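Local structure of 4-carboxymuconolactone decarboxylase (Sinorhizobium meliloti, 4G9Q) at residues L147-S152 against R195-P200; V79-L84 against P91-Y96; L71-R76 against L101-K106. The protein is a trimeric carboxymuconolactone decarboxylase family protein that may act in benzoate degradation or as a peroxiredoxin. One frame throughout, in Å; residues are numbered along the deposited sequence.

Interaction 1: residues L147-S152 against R195-P200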
loop_
_atom_site.group_PDB
_atom_site.type_symbol
_atom_site.label_atom_id
_atom_site.label_comp_id
_atom_site.label_asym_id
_atom_site.label_seq_id
_atom_site.Cartn_x
_atom_site.Cartn_y
_atom_site.Cartn_z
ATOM N N LEU A 147 2.396 -18.425 23.724
ATOM C CA LEU A 147 1.663 -17.815 22.611
ATOM C C LEU A 147 0.150 -17.819 22.831
ATOM O O LEU A 147 -0.354 -18.460 23.765
ATOM C CB LEU A 147 2.039 -18.506 21.292
ATOM C CG LEU A 147 3.548 -18.609 21.011
ATOM C CD1 LEU A 147 3.817 -19.398 19.749
ATOM C CD2 LEU A 147 4.187 -17.239 20.920
ATOM N N ALA A 148 -0.571 -17.095 21.977
ATOM C CA ALA A 148 -2.027 -17.045 22.055
ATOM C C ALA A 148 -2.598 -18.428 21.773
ATOM O O ALA A 148 -2.088 -19.147 20.919
ATOM C CB ALA A 148 -2.580 -16.022 21.073
ATOM N N ALA A 149 -3.651 -18.798 22.501
ATOM C CA ALA A 149 -4.236 -20.135 22.385
ATOM C C ALA A 149 -4.907 -20.341 21.031
ATOM O O ALA A 149 -5.555 -19.435 20.514
ATOM C CB ALA A 149 -5.237 -20.372 23.514
ATOM N N VAL A 150 -4.740 -21.533 20.457
ATOM C CA VAL A 150 -5.469 -21.906 19.245
ATOM C C VAL A 150 -6.978 -21.815 19.485
ATOM O O VAL A 150 -7.707 -21.190 18.707
ATOM C CB VAL A 150 -5.083 -23.326 18.753
ATOM C CG1 VAL A 150 -5.998 -23.783 17.624
ATOM C CG2 VAL A 150 -3.641 -23.355 18.300
ATOM N N GLU A 151 -7.442 -22.435 20.568
ATOM C CA GLU A 151 -8.843 -22.330 20.965
ATOM C C GLU A 151 -8.938 -22.194 22.482
ATOM O O GLU A 151 -8.313 -22.955 23.221
ATOM C CB GLU A 151 -9.645 -23.546 20.477
ATOM C CG GLU A 151 -11.143 -23.447 20.753
ATOM C CD GLU A 151 -11.957 -24.593 20.164
ATOM O OE1 GLU A 151 -11.383 -25.499 19.518
ATOM O OE2 GLU A 151 -13.189 -24.581 20.356
ATOM N N SER A 152 -9.692 -21.200 22.939
ATOM C CA SER A 152 -9.969 -21.054 24.370
ATOM C C SER A 152 -11.348 -20.441 24.618
ATOM O O SER A 152 -12.081 -20.135 23.670
ATOM C CB SER A 152 -8.850 -20.277 25.078
ATOM O OG SER A 152 -8.683 -18.978 24.540
ATOM N N ARG A 195 -12.134 -13.771 21.052
ATOM C CA ARG A 195 -10.919 -14.441 21.498
ATOM C C ARG A 195 -10.272 -13.647 22.639
ATOM O O ARG A 195 -10.095 -12.435 22.528
ATOM C CB ARG A 195 -9.959 -14.652 20.325
ATOM C CG ARG A 195 -10.406 -15.763 19.363
ATOM C CD ARG A 195 -9.523 -15.804 18.107
ATOM N NE ARG A 195 -8.111 -15.985 18.449
ATOM C CZ ARG A 195 -7.522 -17.160 18.661
ATOM N NH1 ARG A 195 -8.204 -18.298 18.548
ATOM N NH2 ARG A 195 -6.237 -17.196 18.980
ATOM N N PRO A 196 -9.954 -14.319 23.759
ATOM C CA PRO A 196 -9.516 -13.566 24.949
ATOM C C PRO A 196 -8.059 -13.079 24.955
ATOM O O PRO A 196 -7.674 -12.312 25.843
ATOM C CB PRO A 196 -9.748 -14.566 26.094
ATOM C CG PRO A 196 -9.577 -15.911 25.446
ATOM C CD PRO A 196 -10.194 -15.745 24.065
ATOM N N ASP A 197 -7.269 -13.497 23.969
ATOM C CA ASP A 197 -5.823 -13.254 23.973
ATOM C C ASP A 197 -5.448 -11.783 23.754
ATOM O O ASP A 197 -4.327 -11.368 24.054
ATOM C CB ASP A 197 -5.140 -14.184 22.971
ATOM C CG ASP A 197 -5.691 -15.605 23.044
ATOM O OD1 ASP A 197 -5.043 -16.450 23.701
ATOM O OD2 ASP A 197 -6.793 -15.859 22.485
ATOM N N LEU A 198 -6.392 -11.002 23.236
ATOM C CA LEU A 198 -6.345 -9.549 23.358
ATOM C C LEU A 198 -7.603 -9.118 24.079
ATOM O O LEU A 198 -8.703 -9.581 23.752
ATOM C CB LEU A 198 -6.303 -8.869 21.988
ATOM C CG LEU A 198 -4.999 -8.880 21.193
ATOM C CD1 LEU A 198 -5.257 -8.448 19.746
ATOM C CD2 LEU A 198 -3.917 -8.015 21.854
ATOM N N ALA A 199 -7.446 -8.236 25.062
ATOM C CA ALA A 199 -8.589 -7.553 25.658
ATOM C C ALA A 199 -9.301 -6.766 24.559
ATOM O O ALA A 199 -8.642 -6.287 23.629
ATOM C CB ALA A 199 -8.120 -6.624 26.759
ATOM N N PRO A 200 -10.645 -6.650 24.639
ATOM C CA PRO A 200 -11.406 -5.924 23.615
ATOM C C PRO A 200 -10.833 -4.541 23.306
ATOM O O PRO A 200 -10.735 -4.175 22.133
ATOM C CB PRO A 200 -12.798 -5.822 24.236
ATOM C CG PRO A 200 -12.906 -7.094 25.009
ATOM C CD PRO A 200 -11.550 -7.266 25.632
HETATM O O HOH W 1 -7.851 -18.421 22.026
HETATM O O HOH W 2 -6.480 -17.793 25.873
#

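Interaction 2: residues V79-L84 against P91-Y96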
loop_
_atom_site.group_PDB
_atom_site.type_symbol
_atom_site.label_atom_id
_atom_site.label_comp_id
_atom_site.label_asym_id
_atom_site.label_seq_id
_atom_site.Cartn_x
_atom_site.Cartn_y
_atom_site.Cartn_z
ATOM N N VAL A 79 0.455 -0.202 18.873
ATOM C CA VAL A 79 0.119 0.652 17.729
ATOM C C VAL A 79 1.178 0.545 16.628
ATOM O O VAL A 79 0.851 0.458 15.437
ATOM C CB VAL A 79 -0.049 2.122 18.175
ATOM C CG1 VAL A 79 -0.116 3.068 16.981
ATOM C CG2 VAL A 79 -1.306 2.268 19.038
ATOM N N THR A 80 2.442 0.545 17.039
ATOM C CA THR A 80 3.562 0.490 16.099
ATOM C C THR A 80 3.620 -0.865 15.389
ATOM O O THR A 80 3.768 -0.920 14.164
ATOM C CB THR A 80 4.897 0.791 16.799
ATOM O OG1 THR A 80 4.784 2.041 17.494
ATOM C CG2 THR A 80 6.040 0.890 15.777
ATOM N N ILE A 81 3.488 -1.951 16.155
ATOM C CA ILE A 81 3.463 -3.288 15.553
ATOM C C ILE A 81 2.329 -3.398 14.529
ATOM O O ILE A 81 2.540 -3.875 13.405
ATOM C CB ILE A 81 3.379 -4.401 16.624
ATOM C CG1 ILE A 81 4.730 -4.529 17.340
ATOM C CG2 ILE A 81 2.975 -5.738 15.999
ATOM C CD1 ILE A 81 4.673 -5.448 18.543
ATOM N N ALA A 82 1.142 -2.931 14.904
ATOM C CA ALA A 82 -0.011 -2.969 13.998
ATOM C C ALA A 82 0.270 -2.195 12.706
ATOM O O ALA A 82 -0.017 -2.684 11.607
ATOM C CB ALA A 82 -1.260 -2.453 14.697
ATOM N N ALA A 83 0.865 -1.007 12.834
ATOM C CA ALA A 83 1.215 -0.187 11.667
ATOM C C ALA A 83 2.208 -0.890 10.733
ATOM O O ALA A 83 2.010 -0.922 9.506
ATOM C CB ALA A 83 1.767 1.158 12.109
ATOM N N LEU A 84 3.266 -1.457 11.315
ATOM C CA LEU A 84 4.303 -2.149 10.541
ATOM C C LEU A 84 3.742 -3.363 9.818
ATOM O O LEU A 84 4.078 -3.606 8.659
ATOM C CB LEU A 84 5.473 -2.560 11.436
ATOM C CG LEU A 84 6.259 -1.414 12.080
ATOM C CD1 LEU A 84 7.238 -1.963 13.091
ATOM C CD2 LEU A 84 6.982 -0.563 11.053
ATOM N N PRO A 91 10.104 -6.461 8.098
ATOM C CA PRO A 91 11.509 -6.520 8.546
ATOM C C PRO A 91 11.826 -5.713 9.811
ATOM O O PRO A 91 12.642 -6.155 10.634
ATOM C CB PRO A 91 12.276 -5.949 7.355
ATOM C CG PRO A 91 11.451 -6.330 6.186
ATOM C CD PRO A 91 10.020 -6.244 6.640
ATOM N N ALA A 92 11.185 -4.553 9.957
ATOM C CA ALA A 92 11.354 -3.685 11.126
ATOM C C ALA A 92 10.847 -4.335 12.418
ATOM O O ALA A 92 11.155 -3.870 13.519
ATOM C CB ALA A 92 10.642 -2.353 10.891
ATOM N N LEU A 93 10.073 -5.412 12.268
ATOM C CA LEU A 93 9.416 -6.077 13.387
ATOM C C LEU A 93 10.353 -6.773 14.357
ATOM O O LEU A 93 10.019 -6.905 15.524
ATOM C CB LEU A 93 8.383 -7.090 12.882
ATOM C CG LEU A 93 6.888 -6.940 13.154
ATOM C CD1 LEU A 93 6.424 -5.524 13.467
ATOM C CD2 LEU A 93 6.104 -7.541 11.987
ATOM N N THR A 94 11.506 -7.235 13.888
ATOM C CA THR A 94 12.460 -7.872 14.796
ATOM C C THR A 94 12.814 -6.888 15.915
ATOM O O THR A 94 12.730 -7.225 17.103
ATOM C CB THR A 94 13.720 -8.367 14.058
ATOM O OG1 THR A 94 13.328 -9.217 12.973
ATOM C CG2 THR A 94 14.615 -9.168 14.999
ATOM N N TYR A 95 13.170 -5.667 15.532
ATOM C CA TYR A 95 13.467 -4.623 16.500
ATOM C C TYR A 95 12.217 -4.216 17.280
ATOM O O TYR A 95 12.238 -4.162 18.511
ATOM C CB TYR A 95 14.100 -3.401 15.815
ATOM C CG TYR A 95 14.264 -2.226 16.747
ATOM C CD1 TYR A 95 15.346 -2.150 17.626
ATOM C CD2 TYR A 95 13.325 -1.191 16.766
ATOM C CE1 TYR A 95 15.488 -1.070 18.494
ATOM C CE2 TYR A 95 13.458 -0.119 17.623
ATOM C CZ TYR A 95 14.540 -0.061 18.483
ATOM O OH TYR A 95 14.658 1.005 19.334
ATOM N N TYR A 96 11.126 -3.944 16.565
ATOM C CA TYR A 96 9.936 -3.403 17.219
ATOM C C TYR A 96 9.181 -4.398 18.094
ATOM O O TYR A 96 8.601 -4.004 19.103
ATOM C CB TYR A 96 9.017 -2.676 16.229
ATOM C CG TYR A 96 9.472 -1.249 16.006
ATOM C CD1 TYR A 96 9.280 -0.279 16.988
ATOM C CD2 TYR A 96 10.130 -0.881 14.835
ATOM C CE1 TYR A 96 9.712 1.030 16.801
ATOM C CE2 TYR A 96 10.564 0.424 14.638
ATOM C CZ TYR A 96 10.351 1.372 15.623
ATOM O OH TYR A 96 10.784 2.663 15.434
#

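Interaction 3: residues L71-R76 against L101-K106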
loop_
_atom_site.group_PDB
_atom_site.type_symbol
_atom_site.label_atom_id
_atom_site.label_comp_id
_atom_site.label_asym_id
_atom_site.label_seq_id
_atom_site.Cartn_x
_atom_site.Cartn_y
_atom_site.Cartn_z
ATOM N N LEU A 71 -0.253 8.520 26.089
ATOM C CA LEU A 71 -0.334 7.128 25.678
ATOM C C LEU A 71 0.976 6.475 26.085
ATOM O O LEU A 71 2.055 6.974 25.745
ATOM C CB LEU A 71 -0.545 7.029 24.163
ATOM C CG LEU A 71 -0.912 5.664 23.572
ATOM C CD1 LEU A 71 -2.343 5.259 23.952
ATOM C CD2 LEU A 71 -0.753 5.715 22.048
ATOM N N ASN A 72 0.884 5.373 26.825
ATOM C CA ASN A 72 2.076 4.760 27.411
ATOM C C ASN A 72 2.879 3.940 26.405
ATOM O O ASN A 72 2.418 3.711 25.282
ATOM C CB ASN A 72 1.752 3.982 28.706
ATOM C CG ASN A 72 0.943 2.705 28.472
ATOM O OD1 ASN A 72 0.941 2.127 27.388
ATOM N ND2 ASN A 72 0.255 2.254 29.519
ATOM N N ARG A 73 4.080 3.517 26.797
ATOM C CA ARG A 73 4.984 2.833 25.865
ATOM C C ARG A 73 4.438 1.482 25.409
ATOM O O ARG A 73 4.649 1.081 24.266
ATOM C CB ARG A 73 6.371 2.648 26.478
ATOM C CG ARG A 73 7.232 3.899 26.498
ATOM C CD ARG A 73 8.609 3.610 27.110
ATOM N NE ARG A 73 8.516 3.223 28.522
ATOM C CZ ARG A 73 8.872 2.038 29.020
ATOM N NH1 ARG A 73 9.373 1.092 28.237
ATOM N NH2 ARG A 73 8.738 1.801 30.319
ATOM N N ARG A 74 3.752 0.786 26.313
ATOM C CA ARG A 74 3.119 -0.494 25.997
ATOM C C ARG A 74 2.107 -0.329 24.860
ATOM O O ARG A 74 2.143 -1.077 23.875
ATOM C CB ARG A 74 2.464 -1.088 27.251
ATOM C CG ARG A 74 1.804 -2.464 27.066
ATOM C CD ARG A 74 0.363 -2.329 26.612
ATOM N NE ARG A 74 -0.398 -3.574 26.745
ATOM C CZ ARG A 74 -1.707 -3.667 26.544
ATOM N NH1 ARG A 74 -2.409 -2.593 26.196
ATOM N NH2 ARG A 74 -2.321 -4.833 26.693
ATOM N N ASP A 75 1.216 0.653 24.994
ATOM C CA ASP A 75 0.196 0.897 23.975
ATOM C C ASP A 75 0.824 1.387 22.677
ATOM O O ASP A 75 0.391 0.992 21.599
ATOM C CB ASP A 75 -0.847 1.906 24.456
ATOM C CG ASP A 75 -1.794 1.330 25.494
ATOM O OD1 ASP A 75 -2.004 0.101 25.517
ATOM O OD2 ASP A 75 -2.338 2.119 26.296
ATOM N N ARG A 76 1.839 2.243 22.785
ATOM C CA ARG A 76 2.563 2.705 21.592
ATOM C C ARG A 76 3.216 1.543 20.841
ATOM O O ARG A 76 3.241 1.528 19.609
ATOM C CB ARG A 76 3.597 3.779 21.943
ATOM C CG ARG A 76 2.972 5.127 22.215
ATOM C CD ARG A 76 4.005 6.196 22.564
ATOM N NE ARG A 76 3.305 7.336 23.150
ATOM C CZ ARG A 76 2.768 8.332 22.451
ATOM N NH1 ARG A 76 2.874 8.364 21.124
ATOM N NH2 ARG A 76 2.131 9.306 23.085
ATOM N N LEU A 101 8.058 -6.266 23.732
ATOM C CA LEU A 101 8.253 -7.179 24.859
ATOM C C LEU A 101 8.908 -6.463 26.042
ATOM O O LEU A 101 8.477 -6.619 27.187
ATOM C CB LEU A 101 9.078 -8.393 24.424
ATOM C CG LEU A 101 8.427 -9.324 23.391
ATOM C CD1 LEU A 101 9.451 -10.284 22.823
ATOM C CD2 LEU A 101 7.256 -10.089 24.008
ATOM N N GLU A 102 9.931 -5.659 25.751
ATOM C CA GLU A 102 10.584 -4.827 26.771
ATOM C C GLU A 102 9.589 -3.845 27.410
ATOM O O GLU A 102 9.640 -3.594 28.619
ATOM C CB GLU A 102 11.774 -4.080 26.158
ATOM C CG GLU A 102 12.728 -3.445 27.171
ATOM C CD GLU A 102 13.558 -4.462 27.951
ATOM O OE1 GLU A 102 13.684 -5.629 27.513
ATOM O OE2 GLU A 102 14.096 -4.081 29.014
ATOM N N ASN A 103 8.670 -3.324 26.594
ATOM C CA ASN A 103 7.649 -2.379 27.053
ATOM C C ASN A 103 6.448 -3.015 27.759
ATOM O O ASN A 103 5.531 -2.310 28.195
ATOM C CB ASN A 103 7.172 -1.502 25.893
ATOM C CG ASN A 103 8.239 -0.532 25.420
ATOM O OD1 ASN A 103 9.212 -0.267 26.125
ATOM N ND2 ASN A 103 8.059 0.002 24.220
ATOM N N GLY A 104 6.454 -4.340 27.859
ATOM C CA GLY A 104 5.450 -5.051 28.640
ATOM C C GLY A 104 4.285 -5.624 27.859
ATOM O O GLY A 104 3.312 -6.087 28.456
ATOM N N VAL A 105 4.369 -5.584 26.529
ATOM C CA VAL A 105 3.423 -6.326 25.692
ATOM C C VAL A 105 3.760 -7.807 25.858
ATOM O O VAL A 105 4.927 -8.196 25.763
ATOM C CB VAL A 105 3.495 -5.923 24.193
ATOM C CG1 VAL A 105 2.468 -6.701 23.374
ATOM C CG2 VAL A 105 3.258 -4.421 24.014
ATOM N N LYS A 106 2.744 -8.620 26.138
ATOM C CA LYS A 106 2.940 -10.057 26.322
ATOM C C LYS A 106 3.185 -10.746 24.982
ATOM O O LYS A 106 2.628 -10.324 23.965
ATOM C CB LYS A 106 1.713 -10.682 26.986
ATOM C CG LYS A 106 1.412 -10.171 28.387
ATOM C CD LYS A 106 0.125 -10.805 28.890
ATOM C CE LYS A 106 -0.288 -10.262 30.245
ATOM N NZ LYS A 106 -1.534 -10.947 30.695
HETATM O O HOH W 3 0.530 -6.005 28.025
#

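Interaction 1: residues L147-S152 against R195-P200
Arg195 and Asp197 each set CG opposite the carbonyl carbon and beside the backbone N (chi1 -74° and -43°). Both polar ends then meet the backbone of 147-152, the arginine after a further bend at chi3 (57°). The contact ties two interhelical loops of the all-helical carboxymuconolactone decarboxylase family fold. One joins helix 130-139 to helix 159-173, the other helix 178-192 to helix 200-213.

The guanidinium bonds two successive carbonyls. NH2 of Arg195 meets Ala149 O at 2.8 Å, almost in line with the C=O bond but tilted from the guanidinium plane. NH1 of Arg195 reaches Val150 O at 2.9 Å within that plane, coming from above the carbonyl plane. Outside the contact, NE of Arg195 forms a salt bridge with Glu112, and Tyr56 of a second subunit packs on the same arginine. A leucine in place of Arg195 would probably leave both carbonyls without these donors and Glu112 without this salt bridge.

Asp197 takes the neighbouring N-H. Ala149 N bonds to Asp197 OD1 at 3.0 Å, from above the carboxylate plane. The methyl of Ala148 lies against the same side chain. Two waters extend the polar network. Water 1 gives its protons to Ala149 O and Asp197 OD2 and accepts from Ser152 OG; it also lies above one face of the guanidinium, toward the rim. Water 2 donates to Ser152 OG and Asp197 OD1. Ser152 OG also rests on the proline ring, 3.3 Å from Pro196 CG.

Interaction 2: residues V79-L84 against P91-Y96
Leu84 and Tyr96 make the tight centre of this contact. Leu84 CD1 comes within 3.5 Å of Tyr96 CD2, and the leucine stands roughly perpendicular to the tyrosine side chain. Leu84 CD1 also lies 3.7 Å from Leu93 CD1, so one branch of Leu84 fills the space between the tyrosine ring and the Leu93 tip. Leu84 and Leu93 lie antiparallel, side by side. Leu93 is unstaggered at both chi1 (-116°) and chi2 (22°), and in this conformation its CD1 lies against both CB and CD1 of Leu84.

The Thr80 methyl sits over one face of the Tyr96 ring, toward its rim. CG2 lies opposite the backbone N, which points the methyl at the ring. The result is a CH-pi contact, with Thr80 CG2 4.0 Å from the centroid of the Tyr96 ring and 24° off the normal. Tyr95 CD2 lies over the opposite face, so the ring is held between a methyl and its neighbour's ring edge.

This is the inner face of a helical hairpin in the carboxymuconolactone decarboxylase family region. Helix 73-86 and helix 93-102 run in roughly opposite directions, joined by a short link. No hydrogen bond crosses here. Thr80 OG1 bonds back to Arg76 O in its own helix and to His243 NE2 of helix 234-248; Tyr96 OH bonds to the hydroxyls of Tyr62 and Tyr247.

The margins are looser. Ile81 is buried, yet its CG2 stays 4.3 Å from Leu93 CD1, and its CD1 only approaches the Tyr96 carbonyl. Toward the link, partly exposed Ala92 brings just a methyl, with Ala92 CB 4.1 Å from Leu84 CD1.

Interaction 3: residues L71-R76 against L101-K106
Asn103, Arg74 and Arg73 bury the most surface where the start of helix 73-86 meets the end of helix 93-102. Asn103 lies across Arg73 at about a right angle. Its amide carbon is 3.8 Å from the arginine CB (Asn103 CG to Arg73 CB), and the amide and guanidinium planes stand 82° apart. Asn103 OD1 lies at the edge of the Arg73 guanidinium, near its plane, but the separation from Arg73 NH1 is too short for its detail to be trusted. The other end of the amide is better defined: Asn103 ND2 bonds to Ser77 OG, which also bonds to Arg73 O. Ser77 therefore ties the amide back to the first turn of helix 73-86.

The aliphatic part of Arg74 packs on 103-105 and lies across Val105. CG lies opposite its backbone N (chi1 -178°), and the chain then bends at chi2 (-88°). Arg74 CB rests 3.4 Å from Asn103 O. Arg74 CG is 3.9 Å from Val105 CG2. Water 3 bridges the charged end to the turn, accepting from Arg74 NE at 2.9 Å and donating to Gly104 O at 2.8 Å. Arg74 NH1 forms a salt bridge with Asp75 OD1 at 2.8 Å, in the guanidinium plane. With Asp202 and Glu109, Asp75 surrounds this guanidinium with acidic partners.

The contact pairs a capped helix start with a capped helix end. Asn72 is the N-cap of helix 73-86, its OD1 accepting from Asp75 N. Gly104 closes helix 93-102 in a Schellman motif, at a positive phi where a CB would jam against Asn103 O.

In the fold
Interactions 2 and 3 are two levels of one helical hairpin, since both join helix 73-86 to helix 93-102. Their centres lie about 12 Å apart. Interaction 2 is nested inside the chain loop that interaction 3 closes: it packs the buried side near the link, and interaction 3 holds the surface end. Interaction 1 follows later in the chain and uses loops instead of helices. Its centre is about 20 Å from that of interaction 2 and about 18 Å from that of interaction 3, with no touch to either. Its residues pack on a second subunit, so the loop contact is part of the subunit interface. No other chain touches interactions 2 and 3, which thus lie within one subunit.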